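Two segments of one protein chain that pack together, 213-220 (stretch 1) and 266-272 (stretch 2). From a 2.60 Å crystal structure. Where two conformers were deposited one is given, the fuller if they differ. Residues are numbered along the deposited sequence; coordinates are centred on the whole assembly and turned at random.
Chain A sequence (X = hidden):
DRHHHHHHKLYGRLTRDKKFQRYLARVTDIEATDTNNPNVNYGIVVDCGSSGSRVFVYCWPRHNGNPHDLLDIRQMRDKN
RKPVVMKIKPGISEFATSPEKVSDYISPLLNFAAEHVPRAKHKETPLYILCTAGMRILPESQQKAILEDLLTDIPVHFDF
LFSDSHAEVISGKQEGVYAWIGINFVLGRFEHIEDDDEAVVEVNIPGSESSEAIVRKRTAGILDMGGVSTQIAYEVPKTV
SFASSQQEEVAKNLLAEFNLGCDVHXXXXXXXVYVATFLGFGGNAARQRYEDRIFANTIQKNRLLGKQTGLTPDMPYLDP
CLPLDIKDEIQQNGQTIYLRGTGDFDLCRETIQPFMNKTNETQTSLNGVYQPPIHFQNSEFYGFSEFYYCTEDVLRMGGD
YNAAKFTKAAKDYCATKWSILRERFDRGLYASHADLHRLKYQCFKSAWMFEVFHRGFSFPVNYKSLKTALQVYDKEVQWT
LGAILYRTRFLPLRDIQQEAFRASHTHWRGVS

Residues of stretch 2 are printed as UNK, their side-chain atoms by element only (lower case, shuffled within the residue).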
# COMPACT_ATOMS: atom_id res chain seq x y z
N ALA A 213 -7.87 12.24 26.44
CA ALA A 213 -8.28 11.67 25.16
C ALA A 213 -9.05 12.69 24.34
O ALA A 213 -9.82 13.50 24.87
CB ALA A 213 -9.14 10.43 25.39
N ILE A 214 -8.84 12.66 23.02
CA ILE A 214 -9.52 13.55 22.10
C ILE A 214 -10.47 12.73 21.23
O ILE A 214 -10.43 11.50 21.21
CB ILE A 214 -8.53 14.35 21.24
CG1 ILE A 214 -7.66 13.41 20.41
CG2 ILE A 214 -7.66 15.24 22.12
CD1 ILE A 214 -6.82 14.12 19.36
N VAL A 215 -11.32 13.44 20.50
CA VAL A 215 -12.28 12.83 19.58
C VAL A 215 -12.10 13.49 18.22
O VAL A 215 -12.19 14.72 18.11
CB VAL A 215 -13.73 12.99 20.07
CG1 VAL A 215 -14.71 12.37 19.08
CG2 VAL A 215 -13.89 12.34 21.45
N ARG A 216 -11.82 12.68 17.20
CA ARG A 216 -11.61 13.18 15.85
C ARG A 216 -12.11 12.14 14.85
O ARG A 216 -12.53 11.04 15.23
CB ARG A 216 -10.14 13.51 15.60
CG ARG A 216 -9.21 12.32 15.76
CD ARG A 216 -7.75 12.69 15.55
NE ARG A 216 -6.90 11.51 15.66
CZ ARG A 216 -5.60 11.53 15.95
NH1 ARG A 216 -4.92 10.39 16.02
NH2 ARG A 216 -4.99 12.68 16.19
N LYS A 217 -12.06 12.50 13.57
CA LYS A 217 -12.52 11.60 12.52
C LYS A 217 -11.79 10.27 12.58
O LYS A 217 -10.56 10.22 12.71
CB LYS A 217 -12.29 12.23 11.14
CG LYS A 217 -13.33 13.25 10.71
CD LYS A 217 -13.11 13.61 9.25
CE LYS A 217 -14.06 14.70 8.79
NZ LYS A 217 -13.82 15.05 7.36
N ARG A 218 -12.55 9.18 12.47
CA ARG A 218 -11.96 7.86 12.30
C ARG A 218 -11.22 7.79 10.97
O ARG A 218 -11.64 8.37 9.97
CB ARG A 218 -13.06 6.80 12.34
CG ARG A 218 -12.56 5.37 12.32
CD ARG A 218 -13.72 4.41 12.40
NE ARG A 218 -14.54 4.45 11.19
CZ ARG A 218 -15.72 3.85 11.07
NH1 ARG A 218 -16.24 3.16 12.08
NH2 ARG A 218 -16.39 3.94 9.93
N THR A 219 -10.09 7.08 10.97
CA THR A 219 -9.32 6.86 9.75
C THR A 219 -9.63 5.50 9.15
O THR A 219 -10.27 4.65 9.77
CB THR A 219 -7.82 6.98 10.04
OG1 THR A 219 -7.44 6.05 11.06
CG2 THR A 219 -7.45 8.39 10.46
N ALA A 220 -9.16 5.30 7.92
CA ALA A 220 -9.38 4.07 7.18
C ALA A 220 -8.06 3.32 7.07
O ALA A 220 -7.06 3.88 6.60
CB ALA A 220 -9.94 4.36 5.78
N UNK A 266 0.79 20.88 19.34
CA UNK A 266 -0.60 20.44 19.24
C UNK A 266 -0.65 18.94 18.96
O UNK A 266 0.30 18.35 18.45
c UNK A 266 -1.95 22.52 18.66
c UNK A 266 -1.34 21.22 18.16
o UNK A 266 -2.19 23.24 16.39
c UNK A 266 -2.11 23.56 17.57
n UNK A 266 -2.15 24.83 17.97
N UNK A 267 -1.79 18.34 19.30
CA UNK A 267 -1.96 16.89 19.21
C UNK A 267 -3.08 16.46 18.28
O UNK A 267 -3.27 15.26 18.09
o UNK A 267 -3.39 16.88 21.16
c UNK A 267 -1.02 16.56 21.51
c UNK A 267 -2.21 16.30 20.60
N UNK A 268 -3.83 17.40 17.69
CA UNK A 268 -4.96 17.03 16.86
C UNK A 268 -4.55 16.10 15.72
O UNK A 268 -5.32 15.21 15.34
o UNK A 268 -4.82 20.18 19.06
c UNK A 268 -5.15 20.21 17.86
c UNK A 268 -6.19 19.22 17.36
o UNK A 268 -4.66 21.03 17.04
c UNK A 268 -5.65 18.28 16.30
N UNK A 269 -3.35 16.29 15.17
CA UNK A 269 -2.87 15.51 14.04
C UNK A 269 -1.76 14.53 14.42
O UNK A 269 -0.97 14.14 13.55
n UNK A 269 -4.56 16.56 11.63
c UNK A 269 -5.37 17.47 11.12
n UNK A 269 -4.86 18.67 11.37
c UNK A 269 -3.50 17.19 12.24
c UNK A 269 -2.39 16.43 12.92
c UNK A 269 -3.69 18.52 12.07
N UNK A 270 -1.67 14.14 15.68
CA UNK A 270 -0.73 13.11 16.12
C UNK A 270 -1.41 11.76 15.96
O UNK A 270 -2.50 11.53 16.49
c UNK A 270 0.57 12.18 18.06
c UNK A 270 -0.28 13.34 17.57
c UNK A 270 0.49 14.64 17.68
N UNK A 271 -0.75 10.85 15.24
CA UNK A 271 -1.31 9.54 14.93
C UNK A 271 -0.32 8.44 15.27
O UNK A 271 0.89 8.61 15.11
c UNK A 271 -3.69 12.39 12.19
c UNK A 271 -4.98 11.92 12.31
c UNK A 271 -5.22 10.65 12.79
c UNK A 271 -2.64 11.58 12.56
o UNK A 271 -6.04 12.71 11.95
c UNK A 271 -4.15 9.85 13.16
c UNK A 271 -1.69 9.42 13.45
c UNK A 271 -2.85 10.30 13.05
N UNK A 272 -0.85 7.32 15.76
CA UNK A 272 -0.09 6.09 15.93
C UNK A 272 -0.58 5.09 14.89
O UNK A 272 -1.75 4.68 14.94
c UNK A 272 0.63 4.34 17.67
c UNK A 272 0.29 3.71 19.02
n UNK A 272 -1.64 5.63 21.49
c UNK A 272 -1.34 4.67 20.63
n UNK A 272 -0.17 4.71 19.99
n UNK A 272 -2.20 3.69 20.43
c UNK A 272 -0.26 5.53 17.35
O HOH W 1 -8.65 11.98 11.79

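Position 266 has five side-chain atoms. Three carbons run in a chain, and the third carries one oxygen and one nitrogen. That is a primary amide at the end of a two-methylene arm. It does not reach stretch 1 and is poorly ordered. The residue is Gln266.

Position 267 has three side-chain atoms. The first carbon carries one oxygen and one carbon, a branched hydroxyl side chain. CA to CB points sideways, and the side chain makes no close contact with stretch 1. The contact is made by the backbone: the O atom of position 267 lies 3.9 Å from CD1 of Ile214. The branching identifies Thr267.

Position 268 has three carbons, the third carrying two oxygens. This is a carboxylate on a two-carbon arm. CA to CB points away from stretch 1. Again the backbone does the work: NH2 of Arg216 donates a hydrogen bond to O of position 268 at 2.7 Å. The residue is Glu268. Its carboxylate is not the partner of the arginine, although the charges might suggest it.

Position 269 has one carbon followed by a five-membered ring of three carbons and two nitrogens. This is an imidazole. CA to CB points away, and the side chain does not touch stretch 1. The residue is His269.

Position 270 has three carbons, one bearing the other two. It has no polar side-chain atom. CA to CB points sideways; CB of position 270 is 5.0 Å from NH2 of Arg216. Its backbone O accepts two hydrogen bonds from Arg216, from NH1 at 2.7 Å and from NH2 at 2.8 Å. The residue is Val270. Its N also donates to O of Thr267 at 3.1 Å, closing a type I beta turn.

Position 271 has one carbon, then a ring of six carbons bearing one oxygen. This is a phenol. CA to CB points sideways, but the end of the side chain comes nearer to stretch 1. The ring lies against the guanidinium of Arg216. The residue is Tyr271. Its CE1 also meets CG2 of Thr219 at 3.9 Å. Its OH donates to water 1 at 2.7 Å, and the same water donates to O of Lys217 at 2.8 Å, so the water bridges the two stretches.

Position 272 has three carbons, a nitrogen, then a carbon with two more nitrogens. This is a guanidinium arm. CA to CB points sideways, and the residue makes no contact with stretch 1. Two conformers were deposited. The residue is Arg272.

The contact centres on Arg216, whose extended side chain reaches the turn. Its guanidinium edge meets the carbonyls of Glu268 and Val270, which supply acceptors for its N-H groups. One face lies flat on the Tyr271 ring, with centres 3.7 Å apart and planes at 27°. This is both a stack and a cation-pi contact, as Arg216 CZ sits over the ring face. Ile214 packs its CD1 against the backbone of Thr267 and Glu268, the Thr219 methyl packs against Tyr271, and water 1 ties the phenol to the Lys217 backbone.

Stretch 2, residues 266-272: QTEHVYR
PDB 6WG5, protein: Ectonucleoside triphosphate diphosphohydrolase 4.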